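Beta-glucosidase (Chaetomella raphigera, PDB 6JXG) probably hydrolyses terminal, non-reducing beta-D-glucosyl residues with release of beta-D-glucose, as a secreted family 3 glycoside hydrolase of cellulose breakdown. Local coordinates at residues I84-S89 with K323-A328; P185-I190 with G221-Q226; T217-E222 with G227-D232; S424-A429 with Q468-A473; N462-V467 with L489-A494. All coordinates share one frame; numbering follows the deposited sequence.

Interaction 1: I84-S89 with K323-A328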
# COMPACT_ATOMS: atom_id res chain seq x y z
N ILE A 84 -1.01 -4.52 -12.54
CA ILE A 84 -1.93 -3.39 -12.48
C ILE A 84 -3.41 -3.73 -12.66
O ILE A 84 -4.26 -2.99 -12.19
CB ILE A 84 -1.55 -2.25 -13.45
CG1 ILE A 84 -1.53 -2.73 -14.90
CG2 ILE A 84 -0.29 -1.61 -12.95
CD1 ILE A 84 -1.13 -1.71 -15.95
N SER A 85 -3.68 -4.83 -13.35
CA SER A 85 -5.02 -5.30 -13.55
C SER A 85 -5.63 -5.79 -12.26
O SER A 85 -6.78 -5.46 -11.95
CB SER A 85 -5.07 -6.37 -14.59
OG SER A 85 -6.45 -6.64 -14.86
N LEU A 86 -4.85 -6.51 -11.44
CA LEU A 86 -5.38 -6.97 -10.16
C LEU A 86 -5.52 -5.79 -9.21
O LEU A 86 -6.43 -5.78 -8.40
CB LEU A 86 -4.45 -8.03 -9.55
CG LEU A 86 -4.51 -9.35 -10.28
CD1 LEU A 86 -3.53 -10.31 -9.64
CD2 LEU A 86 -5.94 -9.93 -10.31
N ILE A 87 -4.55 -4.83 -9.28
CA ILE A 87 -4.57 -3.71 -8.41
C ILE A 87 -5.86 -2.92 -8.69
O ILE A 87 -6.58 -2.52 -7.74
CB ILE A 87 -3.35 -2.80 -8.64
CG1 ILE A 87 -2.09 -3.58 -8.32
CG2 ILE A 87 -3.48 -1.57 -7.74
CD1 ILE A 87 -0.73 -2.93 -8.59
N TYR A 88 -6.15 -2.70 -9.98
CA TYR A 88 -7.33 -1.94 -10.34
C TYR A 88 -8.56 -2.68 -9.85
O TYR A 88 -9.41 -2.07 -9.21
CB TYR A 88 -7.42 -1.75 -11.86
CG TYR A 88 -8.74 -1.21 -12.26
CD1 TYR A 88 -9.00 0.15 -12.21
CD2 TYR A 88 -9.81 -2.09 -12.65
CE1 TYR A 88 -10.25 0.69 -12.57
CE2 TYR A 88 -11.05 -1.54 -13.01
CZ TYR A 88 -11.25 -0.16 -12.94
OH TYR A 88 -12.49 0.38 -13.25
N SER A 89 -8.65 -3.99 -10.10
CA SER A 89 -9.80 -4.76 -9.69
C SER A 89 -10.08 -4.79 -8.16
O SER A 89 -11.21 -4.73 -7.72
CB SER A 89 -9.76 -6.21 -10.21
OG SER A 89 -9.91 -6.18 -11.63
N LYS A 323 -14.55 -12.17 -3.61
CA LYS A 323 -13.53 -13.12 -3.19
C LYS A 323 -12.62 -13.53 -4.33
O LYS A 323 -11.54 -14.08 -4.13
CB LYS A 323 -14.15 -14.35 -2.51
CG LYS A 323 -14.83 -15.31 -3.45
CD LYS A 323 -15.37 -16.50 -2.68
CE LYS A 323 -15.76 -17.51 -3.75
NZ LYS A 323 -16.26 -18.77 -3.20
N GLN A 324 -13.05 -13.28 -5.55
CA GLN A 324 -12.28 -13.80 -6.73
C GLN A 324 -10.97 -13.01 -6.85
O GLN A 324 -9.83 -13.56 -6.87
CB GLN A 324 -13.20 -13.73 -7.99
CG GLN A 324 -14.39 -14.67 -7.66
CD GLN A 324 -15.43 -14.83 -8.76
OE1 GLN A 324 -15.32 -14.28 -9.84
NE2 GLN A 324 -16.45 -15.66 -8.46
N VAL A 325 -11.11 -11.69 -6.83
CA VAL A 325 -9.90 -10.85 -6.87
C VAL A 325 -9.11 -11.00 -5.58
O VAL A 325 -7.91 -10.99 -5.63
CB VAL A 325 -10.20 -9.36 -7.20
CG1 VAL A 325 -10.91 -8.67 -6.06
CG2 VAL A 325 -8.89 -8.64 -7.50
N ALA A 326 -9.78 -11.21 -4.44
CA ALA A 326 -9.08 -11.46 -3.20
C ALA A 326 -8.16 -12.74 -3.30
O ALA A 326 -6.99 -12.73 -2.92
CB ALA A 326 -10.03 -11.50 -2.02
N ARG A 327 -8.71 -13.80 -3.87
CA ARG A 327 -7.92 -15.00 -4.10
C ARG A 327 -6.81 -14.78 -5.11
O ARG A 327 -5.69 -15.27 -4.92
CB ARG A 327 -8.81 -16.15 -4.56
CG ARG A 327 -8.04 -17.49 -4.56
CD ARG A 327 -8.98 -18.57 -4.96
NE ARG A 327 -8.27 -19.85 -5.07
CZ ARG A 327 -8.88 -21.02 -4.97
NH1 ARG A 327 -10.18 -21.09 -4.71
NH2 ARG A 327 -8.18 -22.14 -5.12
N ALA A 328 -7.07 -14.06 -6.20
CA ALA A 328 -6.07 -13.89 -7.22
C ALA A 328 -4.84 -13.12 -6.68
O ALA A 328 -3.70 -13.47 -6.99
CB ALA A 328 -6.65 -13.23 -8.46
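Val-325 pushes one methyl, CG2, against the helix 84-89, where it lies 3.7 Å from CB of Ser-89 and 3.9 Å from the backbone O of Leu-86. The valine torsion decides this: with chi1 at 70°, CG1 sits between the backbone N and the carbonyl carbon, and CG2, opposite the N, is the branch that reaches across. CB of Ser-89 takes the methyl, while its hydroxyl OG, beside its own backbone N, is turned back along the helix toward the carbonyl O of Ser-85, at most a weak bond, since the proton has another acceptor nearby.

Leu-86 meets the next turn of the facing helix. Its chi1 of -71° sets CG beside the backbone N; CD1 continues the chain, and the other prong, CD2, lies 3.8 Å from CB of Ala-328. The same CD2 is 4.3 Å from CG2 of Val-325, so it touches both residues one turn apart. Further along the same helix the leucine also meets Ile-329 and Asp-332.

The axes of segments 84-89 and 323-328 run at 141° and approach to 10.0 Å. This is partly exposed, roughly antiparallel helix-helix packing, joining helix 84-100 of the N-terminal TIM-barrel-like domain to helix 323-332, which leads into strand 335-339.

Interaction 2: P185-I190 with G221-Q226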
# COMPACT_ATOMS: atom_id res chain seq x y z
N PRO A 185 4.25 9.34 -4.92
CA PRO A 185 2.96 8.64 -5.02
C PRO A 185 1.77 9.52 -4.76
O PRO A 185 0.70 9.24 -5.30
CB PRO A 185 3.01 7.58 -3.96
CG PRO A 185 4.32 7.74 -3.29
CD PRO A 185 5.16 8.77 -3.93
N PHE A 186 1.93 10.58 -3.95
CA PHE A 186 0.82 11.51 -3.81
C PHE A 186 0.57 12.29 -5.09
O PHE A 186 -0.59 12.54 -5.49
CB PHE A 186 1.02 12.47 -2.64
CG PHE A 186 0.78 11.85 -1.31
CD1 PHE A 186 -0.52 11.72 -0.82
CD2 PHE A 186 1.84 11.36 -0.56
CE1 PHE A 186 -0.77 11.18 0.41
CE2 PHE A 186 1.60 10.81 0.69
CZ PHE A 186 0.27 10.75 1.21
N ALA A 187 1.63 12.61 -5.82
CA ALA A 187 1.45 13.29 -7.13
C ALA A 187 0.72 12.40 -8.11
O ALA A 187 -0.23 12.86 -8.80
CB ALA A 187 2.81 13.76 -7.68
N ASP A 188 1.10 11.11 -8.17
CA ASP A 188 0.35 10.12 -9.02
C ASP A 188 -1.14 10.05 -8.60
O ASP A 188 -2.06 10.03 -9.42
CB ASP A 188 0.95 8.71 -8.97
CG ASP A 188 2.12 8.50 -9.96
OD1 ASP A 188 2.64 9.49 -10.58
OD2 ASP A 188 2.43 7.33 -10.17
N ALA A 189 -1.37 10.06 -7.31
CA ALA A 189 -2.71 10.02 -6.78
C ALA A 189 -3.54 11.23 -7.20
O ALA A 189 -4.66 11.10 -7.63
CB ALA A 189 -2.67 9.88 -5.30
N ILE A 190 -3.00 12.40 -7.03
CA ILE A 190 -3.63 13.61 -7.52
C ILE A 190 -3.90 13.62 -9.04
O ILE A 190 -5.03 13.99 -9.46
CB ILE A 190 -2.80 14.82 -7.08
CG1 ILE A 190 -2.83 14.91 -5.54
CG2 ILE A 190 -3.33 16.08 -7.71
CD1 ILE A 190 -1.83 15.85 -4.85
N GLY A 221 -1.09 23.98 -4.51
CA GLY A 221 -0.31 24.91 -5.39
C GLY A 221 0.47 24.12 -6.45
O GLY A 221 0.03 24.00 -7.59
N GLU A 222 1.59 23.52 -6.02
CA GLU A 222 2.47 22.82 -6.91
C GLU A 222 1.72 21.74 -7.67
O GLU A 222 1.90 21.61 -8.82
CB GLU A 222 3.68 22.16 -6.22
CG GLU A 222 4.65 23.05 -5.56
CD GLU A 222 6.04 22.37 -5.28
OE1 GLU A 222 6.92 23.15 -4.89
OE2 GLU A 222 6.20 21.16 -5.45
N LEU A 223 0.92 20.97 -6.97
CA LEU A 223 0.25 19.84 -7.53
C LEU A 223 -1.23 20.15 -7.98
O LEU A 223 -1.88 19.27 -8.55
CB LEU A 223 0.38 18.64 -6.60
CG LEU A 223 1.82 18.17 -6.27
CD1 LEU A 223 1.79 17.03 -5.32
CD2 LEU A 223 2.50 17.76 -7.58
N ASP A 224 -1.72 21.38 -7.75
CA ASP A 224 -3.01 21.81 -8.25
C ASP A 224 -4.14 20.87 -7.89
O ASP A 224 -5.07 20.65 -8.69
CB ASP A 224 -2.89 22.01 -9.74
CG ASP A 224 -3.95 22.95 -10.30
OD1 ASP A 224 -4.31 22.73 -11.48
OD2 ASP A 224 -4.47 23.79 -9.56
N PHE A 225 -4.09 20.36 -6.66
CA PHE A 225 -5.07 19.45 -6.19
C PHE A 225 -6.44 20.17 -6.08
O PHE A 225 -6.54 21.24 -5.43
CB PHE A 225 -4.61 18.94 -4.84
CG PHE A 225 -5.61 18.06 -4.12
CD1 PHE A 225 -6.13 16.90 -4.71
CD2 PHE A 225 -5.98 18.36 -2.80
CE1 PHE A 225 -7.03 16.08 -3.99
CE2 PHE A 225 -6.93 17.57 -2.15
CZ PHE A 225 -7.41 16.43 -2.73
N GLN A 226 -7.47 19.58 -6.67
CA GLN A 226 -8.81 20.18 -6.72
C GLN A 226 -9.79 19.65 -5.66
O GLN A 226 -10.81 20.31 -5.42
CB GLN A 226 -9.42 20.01 -8.10
CG GLN A 226 -8.62 20.63 -9.24
CD GLN A 226 -8.60 22.12 -9.12
OE1 GLN A 226 -9.67 22.76 -8.99
NE2 GLN A 226 -7.41 22.71 -9.10
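Ile-190 is the main bump here, and the hollow that takes it is formed by Leu-223 and Phe-225 where the chain turns out of helix 214-222. Each branch of the isoleucine has its own neighbour. CD1, at the end of the longer arm, packs against the leucine methyl CD1 at 3.8 Å. CG2 lies over the backbone of the turn, 3.6 Å from the carbonyl O of Leu-223. CG1 comes up to the ring of Phe-225 at an oblique slant, 3.9 Å from CD1 of the ring. The isoleucine crosses both partners at about a right angle.

Leu-223 in turn presses its forked end toward the helix 185-190. One prong, CD1, faces Ile-190, and the other, CD2, settles against CB of Ala-187 at 4.0 Å, one turn before the isoleucine.

The hollow owes part of its shape to the backbone. Asp-224 leaves the helix with positive phi (52°), which turns the chain after Leu-223 and brings Phe-225 to the other part of Ile-190. Beyond it, the amide NE2 of Gln-226 bonds the carbonyl O of Asp-224 at 3.1 Å from above the carbonyl plane, probably helping to hold the bend.

Ile-190 and Phe-225 also rest on Ile-197, so this buried cluster is helix 184-191 packing against the turn that follows helix 214-222, over strand 196-199 of a TIM-barrel-like domain.

Interaction 3: T217-E222 with G227-D232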
# COMPACT_ATOMS: atom_id res chain seq x y z
N THR A 217 0.63 25.10 -0.26
CA THR A 217 1.72 25.40 -1.24
C THR A 217 2.13 24.19 -2.08
O THR A 217 2.41 24.30 -3.27
CB THR A 217 2.94 26.00 -0.54
OG1 THR A 217 3.46 25.07 0.42
CG2 THR A 217 2.54 27.29 0.16
N ILE A 218 2.12 22.99 -1.48
CA ILE A 218 2.50 21.79 -2.23
C ILE A 218 1.28 21.10 -2.84
O ILE A 218 1.18 20.98 -4.06
CB ILE A 218 3.26 20.79 -1.37
CG1 ILE A 218 4.51 21.44 -0.71
CG2 ILE A 218 3.58 19.54 -2.18
CD1 ILE A 218 5.44 22.13 -1.69
N LEU A 219 0.33 20.63 -2.01
CA LEU A 219 -0.80 19.87 -2.55
C LEU A 219 -1.64 20.76 -3.50
O LEU A 219 -1.88 20.39 -4.68
CB LEU A 219 -1.70 19.37 -1.42
CG LEU A 219 -1.42 18.00 -0.76
CD1 LEU A 219 -0.30 17.14 -1.27
CD2 LEU A 219 -1.93 17.82 0.68
N LYS A 220 -2.13 21.88 -2.98
CA LYS A 220 -3.04 22.71 -3.77
C LYS A 220 -2.36 23.65 -4.76
O LYS A 220 -3.02 24.07 -5.73
CB LYS A 220 -3.95 23.49 -2.83
CG LYS A 220 -4.74 22.55 -1.90
CD LYS A 220 -5.61 23.24 -0.88
CE LYS A 220 -6.57 22.26 -0.22
NZ LYS A 220 -7.36 22.95 0.80
N GLY A 221 -1.09 23.98 -4.51
CA GLY A 221 -0.31 24.91 -5.39
C GLY A 221 0.47 24.12 -6.45
O GLY A 221 0.03 24.00 -7.59
N GLU A 222 1.59 23.52 -6.02
CA GLU A 222 2.47 22.82 -6.91
C GLU A 222 1.72 21.74 -7.67
O GLU A 222 1.90 21.61 -8.82
CB GLU A 222 3.68 22.16 -6.22
CG GLU A 222 4.65 23.05 -5.56
CD GLU A 222 6.04 22.37 -5.28
OE1 GLU A 222 6.92 23.15 -4.89
OE2 GLU A 222 6.20 21.16 -5.45
N GLY A 227 -9.46 18.53 -4.98
CA GLY A 227 -10.24 18.04 -3.89
C GLY A 227 -9.98 18.69 -2.53
O GLY A 227 -9.50 19.84 -2.41
N PHE A 228 -10.24 17.92 -1.50
CA PHE A 228 -10.27 18.42 -0.17
C PHE A 228 -9.31 17.61 0.72
O PHE A 228 -9.05 16.44 0.45
CB PHE A 228 -11.66 18.49 0.41
CG PHE A 228 -12.24 17.19 0.75
CD1 PHE A 228 -12.14 16.67 2.04
CD2 PHE A 228 -12.99 16.48 -0.23
CE1 PHE A 228 -12.71 15.47 2.35
CE2 PHE A 228 -13.59 15.29 0.09
CZ PHE A 228 -13.49 14.77 1.40
N VAL A 229 -8.77 18.30 1.70
CA VAL A 229 -7.88 17.70 2.72
C VAL A 229 -8.62 17.46 4.01
O VAL A 229 -9.27 18.34 4.53
CB VAL A 229 -6.66 18.62 2.98
CG1 VAL A 229 -5.77 17.92 4.00
CG2 VAL A 229 -5.90 18.83 1.66
N VAL A 230 -8.53 16.23 4.53
CA VAL A 230 -9.16 15.84 5.75
C VAL A 230 -8.11 15.52 6.80
O VAL A 230 -7.03 15.01 6.48
CB VAL A 230 -10.15 14.73 5.49
CG1 VAL A 230 -9.50 13.47 4.89
CG2 VAL A 230 -10.89 14.41 6.77
N SER A 231 -8.40 15.80 8.07
CA SER A 231 -7.42 15.46 9.09
C SER A 231 -7.38 14.02 9.41
O SER A 231 -8.41 13.34 9.43
CB SER A 231 -7.63 16.28 10.37
OG SER A 231 -8.83 15.90 10.99
N ASP A 232 -6.19 13.55 9.81
CA ASP A 232 -6.20 12.31 10.53
C ASP A 232 -6.95 12.58 11.84
O ASP A 232 -7.22 13.75 12.18
CB ASP A 232 -4.77 11.75 10.69
CG ASP A 232 -4.72 10.23 10.86
OD1 ASP A 232 -5.72 9.64 11.29
OD2 ASP A 232 -3.64 9.63 10.60
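CG2 of Val-229 takes both side chains that helix 217-222 presents, and this is the apolar part of the contact: CD2 of Leu-219 lies 4.2 Å away, and the methylene CE of Lys-220 comes to 4.0 Å. Chi1 of the valine, -178°, places CG1 opposite the backbone N and leaves CG2 as the branch turned to the helix. Lys-220 stretches past it with its chain extended beyond CG, crossing the valine obliquely, so that the hydrocarbon part does the touching. Leu-219 is also packed on Ile-197 and Phe-157, which lie on strands next along the same sheet.

The polar side of the contact belongs to the end of that lysine. NZ is carried beyond the valine to the carbonyl O of Gly-246 and to a salt bridge with Asp-248, whose OD2 also accepts from the backbone N of Val-229. On the way, CE passes 4.4 Å from the carbonyl O of Gly-227, which itself receives NH1 of Arg-287.

Backbone bonding shapes the helix. Glu-222 N reaches back to Thr-217 O at 3.0 Å, a wider pi-type turn at the end of helix 214-222, from which a five-residue loop leads to strand 228-231.

The chemistry is thus divided along a single side chain: the aliphatic stem of Lys-220 helps cover a buried valine, while its ammonium lies near Arg-287, and Asp-248, the carboxylate that also holds the start of the strand, probably helps to offset both charges.

Interaction 4: S424-A429 with Q468-A473; sequences SAAAAA and QAVASA
Chi1 of Val-470, 174°, puts CG1 opposite the backbone N and beside the carbonyl carbon, and from there this methyl meets CB of Ala-426 at 3.9 Å. The alanines have no side-chain torsion to adjust, so backbone angles place the rest: Ala-473, with phi -128°, directs its CB toward the facing segment.

There CB of Ala-473 lies 4.0 Å from CB of Ala-426 and 4.2 Å from CB of Ala-427, bridging two consecutive residues. The methyl of Ala-426 sits in the middle, touching both the valine branch and the methyl of Ala-473. The same CB of Ala-426 is also 3.7 Å from the carbonyl O of Val-470. The backbones come close here, 5.0 Å between CA of Ala-427 and CA of Ala-473, and CA of Ala-427 makes a C-H...O contact of 3.4 Å with the carbonyl O of Ala-473.

The turn that presents Ala-473 is tied down from within. Ser-472 folds its hydroxyl back, chi1 80°, and donates from OG to the carbonyl O of Ala-469 at 2.7 Å, while the N of Ala-473 bonds the carbonyl O of Val-470.

Underneath, Val-470 rests on Ile-355, Ala-432 and Val-434, and Ala-425 on Val-412 and Ser-414. The arrangement is that of two neighbouring helices, 419-427 and 463-471, meeting near their C-terminal ends over the largely parallel sheet of the family 3 C-terminal domain, an alpha/beta sandwich.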
# COMPACT_ATOMS: atom_id res chain seq x y z
N SER A 424 9.10 -33.41 16.74
CA SER A 424 8.42 -34.66 16.81
C SER A 424 7.61 -34.92 15.57
O SER A 424 7.71 -36.01 14.97
CB SER A 424 7.55 -34.74 18.06
OG SER A 424 6.99 -36.02 18.08
N ALA A 425 6.79 -33.95 15.13
CA ALA A 425 6.00 -34.19 13.93
C ALA A 425 6.86 -34.26 12.69
O ALA A 425 6.50 -35.00 11.79
CB ALA A 425 4.95 -33.06 13.76
N ALA A 426 7.94 -33.46 12.61
CA ALA A 426 8.83 -33.45 11.41
C ALA A 426 9.45 -34.88 11.14
O ALA A 426 9.56 -35.35 10.01
CB ALA A 426 9.93 -32.44 11.64
N ALA A 427 9.76 -35.57 12.23
CA ALA A 427 10.44 -36.88 12.15
C ALA A 427 9.50 -37.92 11.63
O ALA A 427 9.93 -38.94 11.10
CB ALA A 427 10.94 -37.24 13.51
N ALA A 428 8.20 -37.63 11.72
CA ALA A 428 7.24 -38.64 11.40
C ALA A 428 6.69 -38.46 10.02
O ALA A 428 5.76 -39.16 9.69
CB ALA A 428 6.10 -38.67 12.45
N ALA A 429 7.25 -37.57 9.19
CA ALA A 429 6.75 -37.40 7.83
C ALA A 429 7.91 -37.28 6.83
O ALA A 429 8.97 -36.85 7.21
CB ALA A 429 5.89 -36.13 7.75
N GLN A 468 14.29 -24.10 13.05
CA GLN A 468 15.49 -24.87 13.45
C GLN A 468 15.13 -26.27 14.03
O GLN A 468 15.76 -27.27 13.68
CB GLN A 468 16.26 -24.08 14.45
CG GLN A 468 17.02 -22.97 13.83
CD GLN A 468 17.57 -21.99 14.80
OE1 GLN A 468 17.05 -21.83 15.90
NE2 GLN A 468 18.66 -21.33 14.42
N ALA A 469 14.06 -26.33 14.84
CA ALA A 469 13.52 -27.58 15.37
C ALA A 469 13.03 -28.52 14.27
O ALA A 469 13.23 -29.76 14.33
CB ALA A 469 12.40 -27.29 16.35
N VAL A 470 12.37 -27.98 13.26
CA VAL A 470 11.84 -28.80 12.23
C VAL A 470 13.02 -29.33 11.38
O VAL A 470 13.03 -30.53 10.99
CB VAL A 470 10.82 -28.01 11.38
CG1 VAL A 470 10.36 -28.81 10.18
CG2 VAL A 470 9.60 -27.70 12.26
N ALA A 471 13.95 -28.44 11.07
CA ALA A 471 15.13 -28.78 10.26
C ALA A 471 16.02 -29.87 10.92
O ALA A 471 16.60 -30.67 10.25
CB ALA A 471 15.98 -27.52 10.01
N SER A 472 16.00 -29.90 12.23
CA SER A 472 16.76 -30.86 13.01
C SER A 472 16.23 -32.28 12.89
O SER A 472 16.97 -33.21 13.19
CB SER A 472 16.82 -30.41 14.51
OG SER A 472 15.61 -30.76 15.21
N ALA A 473 15.00 -32.47 12.44
CA ALA A 473 14.36 -33.78 12.43
C ALA A 473 13.81 -34.16 11.07
O ALA A 473 13.11 -35.16 10.94
CB ALA A 473 13.27 -33.79 13.45

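Interaction 5: N462-V467 with L489-A494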
# COMPACT_ATOMS: atom_id res chain seq x y z
N ASN A 462 8.93 -16.86 18.08
CA ASN A 462 10.05 -17.78 18.07
C ASN A 462 10.12 -18.56 16.76
O ASN A 462 10.47 -19.72 16.73
CB ASN A 462 9.95 -18.73 19.27
CG ASN A 462 10.02 -17.97 20.58
OD1 ASN A 462 10.93 -17.20 20.78
ND2 ASN A 462 9.04 -18.14 21.44
N GLY A 463 9.82 -17.89 15.66
CA GLY A 463 9.70 -18.55 14.39
C GLY A 463 11.05 -19.14 13.96
O GLY A 463 11.11 -20.23 13.42
N THR A 464 12.11 -18.41 14.16
CA THR A 464 13.41 -18.97 13.70
C THR A 464 13.68 -20.34 14.44
O THR A 464 13.95 -21.40 13.80
CB THR A 464 14.54 -17.97 13.89
OG1 THR A 464 14.43 -16.95 12.88
CG2 THR A 464 15.96 -18.69 13.78
N ALA A 465 13.51 -20.30 15.75
CA ALA A 465 13.66 -21.50 16.59
C ALA A 465 12.70 -22.63 16.21
O ALA A 465 13.09 -23.79 16.17
CB ALA A 465 13.60 -21.12 18.08
N LEU A 466 11.47 -22.31 15.80
CA LEU A 466 10.61 -23.33 15.25
C LEU A 466 11.14 -24.01 14.00
O LEU A 466 11.09 -25.28 13.85
CB LEU A 466 9.19 -22.76 14.95
CG LEU A 466 8.10 -23.77 14.63
CD1 LEU A 466 7.90 -24.72 15.79
CD2 LEU A 466 6.80 -23.00 14.31
N VAL A 467 11.56 -23.21 13.04
CA VAL A 467 12.18 -23.74 11.84
C VAL A 467 13.42 -24.59 12.16
O VAL A 467 13.52 -25.67 11.64
CB VAL A 467 12.56 -22.66 10.80
CG1 VAL A 467 13.07 -23.33 9.51
CG2 VAL A 467 11.30 -21.88 10.46
N LEU A 489 16.60 -13.59 7.19
CA LEU A 489 16.35 -14.99 7.03
C LEU A 489 17.65 -15.82 7.11
O LEU A 489 17.58 -17.03 6.92
CB LEU A 489 15.67 -15.25 5.71
CG LEU A 489 14.34 -14.53 5.49
CD1 LEU A 489 13.71 -14.91 4.15
CD2 LEU A 489 13.43 -14.92 6.62
N GLU A 490 18.77 -15.18 7.45
CA GLU A 490 20.07 -15.84 7.45
C GLU A 490 20.08 -17.11 8.33
O GLU A 490 20.57 -18.13 7.92
CB GLU A 490 21.17 -14.90 7.93
CG GLU A 490 21.37 -13.68 7.04
CD GLU A 490 21.66 -14.05 5.60
OE1 GLU A 490 20.81 -13.86 4.70
OE2 GLU A 490 22.74 -14.60 5.35
N ASP A 491 19.46 -17.05 9.50
CA ASP A 491 19.39 -18.28 10.31
C ASP A 491 18.62 -19.42 9.67
O ASP A 491 18.94 -20.63 9.88
CB ASP A 491 18.74 -18.00 11.67
CG ASP A 491 19.59 -17.14 12.55
OD1 ASP A 491 20.80 -17.06 12.27
OD2 ASP A 491 19.04 -16.44 13.44
N ILE A 492 17.58 -19.08 8.91
CA ILE A 492 16.77 -20.09 8.27
C ILE A 492 17.52 -20.67 7.09
O ILE A 492 17.58 -21.90 6.95
CB ILE A 492 15.40 -19.53 7.88
CG1 ILE A 492 14.64 -19.34 9.17
CG2 ILE A 492 14.71 -20.44 6.86
CD1 ILE A 492 13.29 -18.66 9.01
N LEU A 493 18.14 -19.80 6.30
CA LEU A 493 18.89 -20.18 5.12
C LEU A 493 20.14 -21.05 5.40
O LEU A 493 20.57 -21.83 4.54
CB LEU A 493 19.34 -18.90 4.39
CG LEU A 493 18.23 -18.12 3.65
CD1 LEU A 493 18.70 -16.73 3.29
CD2 LEU A 493 17.71 -18.87 2.45
N ALA A 494 20.66 -20.95 6.58
CA ALA A 494 21.83 -21.73 6.99
C ALA A 494 21.46 -23.17 7.24
O ALA A 494 22.32 -23.97 7.47
CB ALA A 494 22.46 -21.12 8.24
O HOH W 1 16.05 -16.36 10.10
O HOH W 2 16.23 -15.26 13.29
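Two helix starts lie next to each other here, with Thr-464 and Ile-492 nearest each other, 6.5 Å between their CA atoms, and Asn-462 and Leu-489 occupying the N-cap positions.

Thr-464 meets the second helix in two ways: its methyl touches directly, its hydroxyl through water. Chi1 of -75° sets OG1 beside the backbone N and puts CG2 opposite that N, 3.6 Å from CB of Asp-491, and the two side chains cross at about a right angle. The carboxylate atom OD2 of Asp-491 is 3.8 Å from CG2 of Thr-464, so the carboxylate end also reaches the methyl, without a direct hydrogen bond.

Two waters lie by the hydroxyl. One is implausibly close to OG1 of Thr-464, at 2.5 Å, which makes that leg doubtful; it donates to OD2 of Asp-491 at 3.1 Å, at the exposed margin. A second water, 3.3 Å from OG1 of Thr-464, accepts a weak bond from the backbone N of Ile-492, inside the first turn of that helix.

Both helices belong to the alpha/beta C-terminal domain of the family 3 enzymes, where they lie side by side on one face of a largely parallel sheet: Val-467 touches Val-434, Val-479 and Val-498, while Ile-492 rests on Ile-436 and Ile-501.

Deeper in, the contact is wholly apolar. Ile-492 keeps CG1 beside its backbone N (chi1 -72°) and extends beyond it, so its tip CD1 comes nearer to the first helix than the base of the side chain does. There CD1 of Ile-492 meets CG2 of Val-467 at 4.1 Å, the two side chains crossing at about a right angle.

How the interactions relate
From the N terminus, interaction 1 opens first on helix 84-100 and closes only at helix 323-332, a loop of more than two hundred residues tying helix 84-100 of the N-terminal domain to helix 323-332. Nested inside it are interactions 2 and 3. Interaction 2 closes a short loop from helix 184-191 to the end of helix 214-222; interaction 3 begins on that same helix, sharing Gly-221 and Glu-222, and carries on to strand 228-231. Their centres are about 8 Å apart. Interactions 4 and 5 follow in series within the C-terminal domain, where they cross: both use helix 463-471, which joins helix 419-427 to helix 490-493.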